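Local coordinates for oxidoreductase (PDB 3HJ9), which binds flavin mononucleotide between its two subunits and is probably an oxidoreductase of the nitroreductase family, at residues R106-V110 against H111-E115; L155-T158 against F159-A163; M167-N170 against A171-C175. All blocks are in the same frame, centred on the assembly; numbering follows the deposited sequence.

Interaction 1 (R106-V110 against H111-E115); sequences RYDPV and HHCLE
Tyr107 OH meets His112 ND1 at 2.6 Å, a short hydrogen bond made at the edge of both rings, whose planes stand at 88° with neither lying over the face of the other. Both side chains extend with CG anti to the backbone N (chi1 175° for Tyr107), which brings the hydroxyl and the imidazole edge together. On the same face as Tyr107, Leu114 lays CD2 against Tyr107 CB at 4.1 Å. On the face of Arg106, Asp108, Cys113 and Glu115, the Arg106 and Glu115 side chains run side by side, their guanidinium and carboxylate planes tilted about 40°; Arg106 NH2 reaches Glu115 OE2 at 3.2 Å in a salt bridge lying close to the guanidinium plane. One water joins Arg106 NE to Glu115 OE2, and another sits between Asp108 OD2 and Glu115 OE1, probably easing the approach of two like charges. These residues form the antiparallel beta hairpin of strands 103-108 and 113-116, where a G1 beta bulge sets His112 and Cys113 opposite the single residue Asp108. Asp108 N donates to Cys113 O at 2.8 Å, almost straight. Near the turn, Val110 CG1 covers one face of the His111 ring. Farther out, Ser66 binds His112 NE2, and Leu69 of helix 62-73 packs on Tyr107 and Leu114.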
loop_
_atom_site.group_PDB
_atom_site.type_symbol
_atom_site.label_atom_id
_atom_site.label_comp_id
_atom_site.label_asym_id
_atom_site.label_seq_id
_atom_site.Cartn_x
_atom_site.Cartn_y
_atom_site.Cartn_z
ATOM N N ARG A 106 -13.448 -15.670 4.567
ATOM C CA ARG A 106 -12.250 -15.505 3.758
ATOM C C ARG A 106 -12.735 -15.209 2.329
ATOM O O ARG A 106 -13.581 -15.932 1.776
ATOM C CB ARG A 106 -11.346 -16.738 3.746
ATOM C CG ARG A 106 -9.982 -16.474 3.084
ATOM C CD ARG A 106 -9.081 -17.667 3.158
ATOM N NE ARG A 106 -9.641 -18.796 2.427
ATOM C CZ ARG A 106 -9.227 -20.069 2.517
ATOM N NH1 ARG A 106 -8.203 -20.434 3.300
ATOM N NH2 ARG A 106 -9.846 -21.004 1.790
ATOM N N TYR A 107 -12.190 -14.141 1.751
ATOM C CA TYR A 107 -12.466 -13.769 0.377
ATOM C C TYR A 107 -11.637 -14.647 -0.555
ATOM O O TYR A 107 -10.430 -14.723 -0.408
ATOM C CB TYR A 107 -12.142 -12.297 0.136
ATOM C CG TYR A 107 -12.301 -11.886 -1.293
ATOM C CD1 TYR A 107 -13.556 -11.882 -1.900
ATOM C CD2 TYR A 107 -11.201 -11.463 -2.056
ATOM C CE1 TYR A 107 -13.711 -11.486 -3.256
ATOM C CE2 TYR A 107 -11.359 -11.045 -3.395
ATOM C CZ TYR A 107 -12.613 -11.072 -3.986
ATOM O OH TYR A 107 -12.764 -10.688 -5.293
ATOM N N ASP A 108 -12.304 -15.290 -1.506
ATOM C CA ASP A 108 -11.686 -16.123 -2.527
ATOM C C ASP A 108 -11.706 -15.265 -3.812
ATOM O O ASP A 108 -12.767 -15.107 -4.417
ATOM C CB ASP A 108 -12.493 -17.410 -2.693
ATOM C CG ASP A 108 -11.982 -18.303 -3.787
ATOM O OD1 ASP A 108 -11.004 -18.002 -4.497
ATOM O OD2 ASP A 108 -12.612 -19.351 -3.957
ATOM N N PRO A 109 -10.540 -14.747 -4.249
ATOM C CA PRO A 109 -10.525 -13.912 -5.478
ATOM C C PRO A 109 -10.863 -14.595 -6.784
ATOM O O PRO A 109 -11.541 -13.991 -7.594
ATOM C CB PRO A 109 -9.088 -13.422 -5.535
ATOM C CG PRO A 109 -8.633 -13.454 -4.136
ATOM C CD PRO A 109 -9.217 -14.708 -3.598
ATOM N N VAL A 110 -10.416 -15.837 -6.971
ATOM C CA VAL A 110 -10.634 -16.570 -8.212
ATOM C C VAL A 110 -12.135 -16.800 -8.489
ATOM O O VAL A 110 -12.545 -16.734 -9.639
ATOM C CB VAL A 110 -9.804 -17.902 -8.242
ATOM C CG1 VAL A 110 -10.187 -18.785 -9.444
ATOM C CG2 VAL A 110 -8.293 -17.576 -8.199
ATOM N N HIS A 111 -12.922 -17.034 -7.427
ATOM C CA HIS A 111 -14.366 -17.260 -7.526
ATOM C C HIS A 111 -15.220 -16.097 -7.039
ATOM O O HIS A 111 -16.447 -16.185 -7.101
ATOM C CB HIS A 111 -14.752 -18.549 -6.781
ATOM C CG HIS A 111 -14.058 -19.764 -7.302
ATOM N ND1 HIS A 111 -14.473 -20.417 -8.440
ATOM C CD2 HIS A 111 -12.954 -20.416 -6.871
ATOM C CE1 HIS A 111 -13.666 -21.434 -8.678
ATOM N NE2 HIS A 111 -12.737 -21.455 -7.736
ATOM N N HIS A 112 -14.581 -15.022 -6.580
ATOM C CA HIS A 112 -15.209 -13.808 -6.110
ATOM C C HIS A 112 -16.374 -14.119 -5.174
ATOM O O HIS A 112 -17.516 -13.821 -5.461
ATOM C CB HIS A 112 -15.607 -12.908 -7.287
ATOM C CG HIS A 112 -16.055 -11.536 -6.885
ATOM N ND1 HIS A 112 -15.270 -10.691 -6.132
ATOM C CD2 HIS A 112 -17.191 -10.851 -7.160
ATOM C CE1 HIS A 112 -15.917 -9.559 -5.929
ATOM N NE2 HIS A 112 -17.084 -9.632 -6.539
ATOM N N CYS A 113 -16.055 -14.818 -4.097
ATOM C CA CYS A 113 -17.029 -15.134 -3.082
ATOM C C CYS A 113 -16.356 -15.173 -1.719
ATOM O O CYS A 113 -15.123 -15.188 -1.635
ATOM C CB CYS A 113 -17.692 -16.469 -3.400
ATOM S SG CYS A 113 -16.538 -17.790 -3.327
ATOM N N LEU A 114 -17.199 -15.241 -0.695
ATOM C CA LEU A 114 -16.813 -15.321 0.721
ATOM C C LEU A 114 -17.116 -16.740 1.262
ATOM O O LEU A 114 -18.195 -17.252 1.069
ATOM C CB LEU A 114 -17.587 -14.263 1.512
ATOM C CG LEU A 114 -17.302 -12.770 1.234
ATOM C CD1 LEU A 114 -18.337 -11.865 1.943
ATOM C CD2 LEU A 114 -15.912 -12.483 1.670
ATOM N N GLU A 115 -16.135 -17.358 1.907
ATOM C CA GLU A 115 -16.223 -18.705 2.493
ATOM C C GLU A 115 -16.133 -18.537 4.007
ATOM O O GLU A 115 -15.239 -17.846 4.489
ATOM C CB GLU A 115 -15.054 -19.559 2.012
ATOM C CG GLU A 115 -15.056 -19.831 0.520
ATOM C CD GLU A 115 -13.883 -20.746 0.043
ATOM O OE1 GLU A 115 -14.183 -21.766 -0.630
ATOM O OE2 GLU A 115 -12.685 -20.473 0.341
HETATM O O HOH W 1 -11.605 -18.132 0.540
HETATM O O HOH W 2 -14.627 -21.146 -3.398
HETATM O O HOH W 3 -10.624 -20.890 -1.868
#

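Interaction 2 (L155-T158 against F159-A163); sequences LRET and FSAAA. With FMN (flavin mononucleotide), chain F.
From Leu155 to Ala162 the backbone bonds run i to i+4, Phe159 N to Leu155 O at 2.9 Å and so on, in the N-terminal part of helix 156-177. Across this turn Leu155 CB lies over one face of the Phe159 ring, 4.1 Å from its centroid and 15° off the normal, a CH-pi contact, while Leu155 CD1 touches Phe159 CZ at 3.9 Å. Over the opposite face, towards the rim, sits C6 of the flavin. The flavin methyl C7M comes within 3.7 Å of Phe159 CA and 3.8 Å of Ala162 CB. At the next residue, in one of two conformers, Ser160 OG folds back beside its own backbone N (chi1 -62°) and donates to Arg156 O at 2.8 Å from above the carbonyl plane; Ser160 N reaches the same oxygen from the other face, so in that conformer two donors grip it. Glu157, also modelled in two conformers, in one of them pairs OE1 with Arg190 of the same chain. Arg190 of the second subunit bonds Thr158 OG1, and Trp187 of that subunit meets the Phe159 ring. The contact with the dimethylbenzene end of the isoalloxazine is apolar, made by Phe159 and Ala162, whereas polar groups of both subunits bind the rest of the cofactor.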
loop_
_atom_site.group_PDB
_atom_site.type_symbol
_atom_site.label_atom_id
_atom_site.label_comp_id
_atom_site.label_asym_id
_atom_site.label_seq_id
_atom_site.Cartn_x
_atom_site.Cartn_y
_atom_site.Cartn_z
ATOM N N LEU A 155 13.278 -10.403 4.835
ATOM C CA LEU A 155 12.410 -9.545 4.005
ATOM C C LEU A 155 10.941 -9.903 4.039
ATOM O O LEU A 155 10.157 -9.127 3.487
ATOM C CB LEU A 155 12.890 -9.536 2.543
ATOM C CG LEU A 155 14.257 -8.926 2.289
ATOM C CD1 LEU A 155 14.671 -9.146 0.852
ATOM C CD2 LEU A 155 14.218 -7.458 2.634
ATOM N N ARG A 156 10.555 -11.008 4.703
ATOM C CA ARG A 156 9.161 -11.460 4.722
ATOM C C ARG A 156 8.202 -10.477 5.374
ATOM O O ARG A 156 7.101 -10.273 4.844
ATOM C CB ARG A 156 8.986 -12.839 5.354
ATOM C CG ARG A 156 9.655 -13.928 4.570
ATOM C CD ARG A 156 9.583 -15.243 5.289
ATOM N NE ARG A 156 10.535 -16.155 4.682
ATOM C CZ ARG A 156 11.055 -17.243 5.234
ATOM N NH1 ARG A 156 10.730 -17.640 6.480
ATOM N NH2 ARG A 156 11.937 -17.941 4.521
ATOM N N GLU A 157 8.610 -9.878 6.499
ATOM C CA GLU A 157 7.722 -8.898 7.168
ATOM C C GLU A 157 7.548 -7.684 6.272
ATOM O O GLU A 157 6.426 -7.205 6.149
ATOM C CB GLU A 157 8.173 -8.474 8.573
ATOM C CG GLU A 157 7.190 -7.469 9.256
ATOM C CD GLU A 157 5.751 -7.982 9.375
ATOM O OE1 GLU A 157 5.499 -8.837 10.239
ATOM O OE2 GLU A 157 4.848 -7.489 8.639
ATOM N N THR A 158 8.625 -7.215 5.620
ATOM C CA THR A 158 8.527 -6.079 4.683
ATOM C C THR A 158 7.598 -6.410 3.487
ATOM O O THR A 158 6.746 -5.614 3.115
ATOM C CB THR A 158 9.887 -5.665 4.126
ATOM O OG1 THR A 158 10.763 -5.313 5.210
ATOM C CG2 THR A 158 9.761 -4.472 3.161
ATOM N N PHE A 159 7.791 -7.583 2.887
ATOM C CA PHE A 159 6.973 -8.006 1.723
ATOM C C PHE A 159 5.506 -8.189 2.085
ATOM O O PHE A 159 4.637 -7.713 1.357
ATOM C CB PHE A 159 7.555 -9.262 1.110
ATOM C CG PHE A 159 8.844 -9.062 0.342
ATOM C CD1 PHE A 159 9.563 -7.850 0.324
ATOM C CD2 PHE A 159 9.410 -10.148 -0.270
ATOM C CE1 PHE A 159 10.728 -7.722 -0.352
ATOM C CE2 PHE A 159 10.633 -10.028 -0.949
ATOM C CZ PHE A 159 11.276 -8.812 -1.008
ATOM N N SER A 160 5.234 -8.833 3.216
ATOM C CA SER A 160 3.860 -9.026 3.727
ATOM C C SER A 160 3.168 -7.706 4.010
ATOM O O SER A 160 2.050 -7.472 3.550
ATOM C CB SER A 160 3.862 -9.799 5.040
ATOM O OG SER A 160 4.401 -11.068 4.853
ATOM N N ALA A 161 3.854 -6.842 4.771
ATOM C CA ALA A 161 3.332 -5.508 5.169
ATOM C C ALA A 161 3.116 -4.589 3.952
ATOM O O ALA A 161 2.108 -3.916 3.895
ATOM C CB ALA A 161 4.279 -4.817 6.210
ATOM N N ALA A 162 4.044 -4.596 2.984
ATOM C CA ALA A 162 3.921 -3.781 1.747
ATOM C C ALA A 162 2.735 -4.223 0.883
ATOM O O ALA A 162 1.914 -3.370 0.473
ATOM C CB ALA A 162 5.216 -3.799 0.913
ATOM N N ALA A 163 2.626 -5.543 0.660
ATOM C CA ALA A 163 1.488 -6.173 -0.063
ATOM C C ALA A 163 0.180 -5.835 0.637
ATOM O O ALA A 163 -0.733 -5.335 -0.018
ATOM C CB ALA A 163 1.663 -7.711 -0.156
HETATM N N1 FMN F . 9.289 -7.467 -8.990
HETATM C C2 FMN F . 10.608 -7.505 -9.378
HETATM O O2 FMN F . 10.901 -7.660 -10.555
HETATM N N3 FMN F . 11.613 -7.341 -8.433
HETATM C C4 FMN F . 11.323 -7.188 -7.103
HETATM O O4 FMN F . 12.270 -7.023 -6.305
HETATM C C4A FMN F . 9.995 -7.167 -6.697
HETATM N N5 FMN F . 9.690 -6.963 -5.360
HETATM C C5A FMN F . 8.390 -6.878 -4.911
HETATM C C6 FMN F . 8.160 -6.676 -3.534
HETATM C C7 FMN F . 6.844 -6.583 -3.059
HETATM C C7M FMN F . 6.605 -6.350 -1.600
HETATM C C8 FMN F . 5.777 -6.707 -3.946
HETATM C C8M FMN F . 4.353 -6.623 -3.481
HETATM C C9 FMN F . 6.005 -6.908 -5.302
HETATM C C9A FMN F . 7.324 -7.005 -5.834
HETATM N N10 FMN F . 7.628 -7.217 -7.206
HETATM C C10 FMN F . 8.960 -7.297 -7.642
HETATM C "C1'" FMN F . 6.548 -7.317 -8.234
HETATM C "C2'" FMN F . 5.839 -8.642 -8.246
HETATM O "O2'" FMN F . 6.730 -9.577 -8.792
HETATM C "C3'" FMN F . 4.542 -8.556 -9.046
HETATM O "O3'" FMN F . 3.698 -7.694 -8.342
HETATM C "C4'" FMN F . 3.911 -9.944 -9.316
HETATM O "O4'" FMN F . 4.725 -10.589 -10.243
HETATM C "C5'" FMN F . 2.526 -9.958 -9.934
HETATM O "O5'" FMN F . 2.516 -9.127 -11.081
HETATM P P FMN F . 1.517 -7.866 -11.086
HETATM O O1P FMN F . 0.176 -8.124 -10.449
HETATM O O2P FMN F . 2.104 -6.710 -10.270
HETATM O O3P FMN F . 1.437 -7.477 -12.540
#

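Interaction 3 (M167-N170 against A171-C175); sequences MAEN and AYLYC
Glu169 and Tyr172 cross at about a right angle, the carboxylate plane turned 52° from the phenol ring. The carboxylate gets there because Glu169 CG stands anti to the backbone N (chi1 -173°) and the chain then bends at chi2, bringing OE1 within 3.6 Å of Tyr172 CD2. That approach is oblique, and Ala168 O comes to the same CD2 at 3.5 Å, likewise obliquely, leaving the ring carbon beside two oxygens. Leu173 CG packs 3.4 Å from Glu169 O, the oxygen that also accepts Leu173 N at 3.0 Å. All this happens inside the long helix 156-177, buried in the nitroreductase-family fold; the remaining backbone bonds follow the same i to i+4 pattern, including Tyr174 N to Asn170 O at 2.9 Å. Tyr172 OH is held by Ser51, an FMN-binding residue, and by Val184 N, while Arg49, also FMN-binding, makes a cation-pi contact with the ring. Asn170 ND2 is bonded to Ala71 O and Tyr174 OH to Glu67, both of helix 62-73. Across the dimer Leu173 packs on Leu173 of the second subunit, and Glu169 OE2 makes a weak hydrogen bond to Asn170 ND2 of that subunit.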
loop_
_atom_site.group_PDB
_atom_site.type_symbol
_atom_site.label_atom_id
_atom_site.label_comp_id
_atom_site.label_asym_id
_atom_site.label_seq_id
_atom_site.Cartn_x
_atom_site.Cartn_y
_atom_site.Cartn_z
HETATM N N MSE A 167 -2.924 -3.335 -0.758
HETATM C CA MSE A 167 -4.293 -3.841 -0.824
HETATM C C MSE A 167 -5.217 -2.983 0.021
HETATM O O MSE A 167 -6.341 -2.640 -0.404
HETATM C CB MSE A 167 -4.359 -5.293 -0.363
HETATM C CG MSE A 167 -3.558 -6.185 -1.261
HETATM SE SE MSE A 167 -3.169 -7.884 -0.399
HETATM C CE MSE A 167 -4.616 -8.927 -1.060
ATOM N N ALA A 168 -4.727 -2.612 1.198
ATOM C CA ALA A 168 -5.471 -1.681 2.085
ATOM C C ALA A 168 -5.586 -0.314 1.393
ATOM O O ALA A 168 -6.585 0.380 1.595
ATOM C CB ALA A 168 -4.772 -1.528 3.439
ATOM N N GLU A 169 -4.589 0.075 0.564
ATOM C CA GLU A 169 -4.671 1.369 -0.141
ATOM C C GLU A 169 -5.742 1.346 -1.237
ATOM O O GLU A 169 -6.474 2.322 -1.408
ATOM C CB GLU A 169 -3.311 1.811 -0.695
ATOM C CG GLU A 169 -3.287 3.208 -1.274
ATOM C CD GLU A 169 -3.603 4.324 -0.276
ATOM O OE1 GLU A 169 -3.797 4.045 0.933
ATOM O OE2 GLU A 169 -3.644 5.507 -0.717
ATOM N N ASN A 170 -5.824 0.241 -1.987
ATOM C CA ASN A 170 -6.906 0.063 -2.943
ATOM C C ASN A 170 -8.263 0.226 -2.236
ATOM O O ASN A 170 -9.163 0.854 -2.781
ATOM C CB ASN A 170 -6.874 -1.318 -3.612
ATOM C CG ASN A 170 -5.750 -1.476 -4.615
ATOM O OD1 ASN A 170 -5.028 -0.521 -4.912
ATOM N ND2 ASN A 170 -5.580 -2.706 -5.128
ATOM N N ALA A 171 -8.390 -0.354 -1.042
ATOM C CA ALA A 171 -9.656 -0.283 -0.242
ATOM C C ALA A 171 -9.976 1.147 0.190
ATOM O O ALA A 171 -11.151 1.577 0.147
ATOM C CB ALA A 171 -9.599 -1.240 0.994
ATOM N N TYR A 172 -8.955 1.861 0.674
ATOM C CA TYR A 172 -9.087 3.302 1.002
ATOM C C TYR A 172 -9.627 4.145 -0.139
ATOM O O TYR A 172 -10.561 4.929 0.045
ATOM C CB TYR A 172 -7.746 3.912 1.404
ATOM C CG TYR A 172 -7.419 4.004 2.865
ATOM C CD1 TYR A 172 -8.123 4.866 3.706
ATOM C CD2 TYR A 172 -6.315 3.318 3.399
ATOM C CE1 TYR A 172 -7.748 5.007 5.094
ATOM C CE2 TYR A 172 -5.941 3.473 4.751
ATOM C CZ TYR A 172 -6.641 4.294 5.581
ATOM O OH TYR A 172 -6.222 4.408 6.887
ATOM N N LEU A 173 -9.006 3.973 -1.306
ATOM C CA LEU A 173 -9.370 4.681 -2.530
ATOM C C LEU A 173 -10.792 4.310 -2.977
ATOM O O LEU A 173 -11.587 5.211 -3.332
ATOM C CB LEU A 173 -8.320 4.464 -3.654
ATOM C CG LEU A 173 -6.932 5.085 -3.377
ATOM C CD1 LEU A 173 -5.875 4.627 -4.388
ATOM C CD2 LEU A 173 -6.986 6.632 -3.279
ATOM N N TYR A 174 -11.136 3.017 -2.896
ATOM C CA TYR A 174 -12.516 2.589 -3.181
ATOM C C TYR A 174 -13.491 3.295 -2.212
ATOM O O TYR A 174 -14.497 3.871 -2.652
ATOM C CB TYR A 174 -12.700 1.054 -3.186
ATOM C CG TYR A 174 -14.125 0.742 -3.413
ATOM C CD1 TYR A 174 -14.674 0.780 -4.699
ATOM C CD2 TYR A 174 -14.984 0.545 -2.328
ATOM C CE1 TYR A 174 -16.052 0.574 -4.893
ATOM C CE2 TYR A 174 -16.362 0.345 -2.515
ATOM C CZ TYR A 174 -16.880 0.345 -3.787
ATOM O OH TYR A 174 -18.236 0.165 -3.930
ATOM N N CYS A 175 -13.158 3.308 -0.926
ATOM C CA CYS A 175 -14.023 3.953 0.071
ATOM C C CYS A 175 -14.267 5.426 -0.248
ATOM O O CYS A 175 -15.427 5.896 -0.186
ATOM C CB CYS A 175 -13.492 3.747 1.487
ATOM S SG CYS A 175 -13.700 2.027 1.978
#

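Interactions 2 and 3 are successive parts of helix 156-177, and both touch the second subunit; interaction 1 is a hairpin turn that no other protein chain of the assembly reaches. The hairpin is only partly buried, and its salt bridge and bridging waters contrast with the helical contacts, which are buried and rest on backbone bonds, apolar packing and a few polar side chains bonded to neighbouring residues. Helix 62-73 packs against both interactions 1 and 3, although their nearest atoms stay about 7 Å apart. Interaction 2 touches the flavin directly; Tyr172 of interaction 3 contacts the FMN-binding Ser51 and Arg49 and probably helps to position them; the side chain of Pro109 in the hairpin is about 12 Å from the flavin mononucleotide.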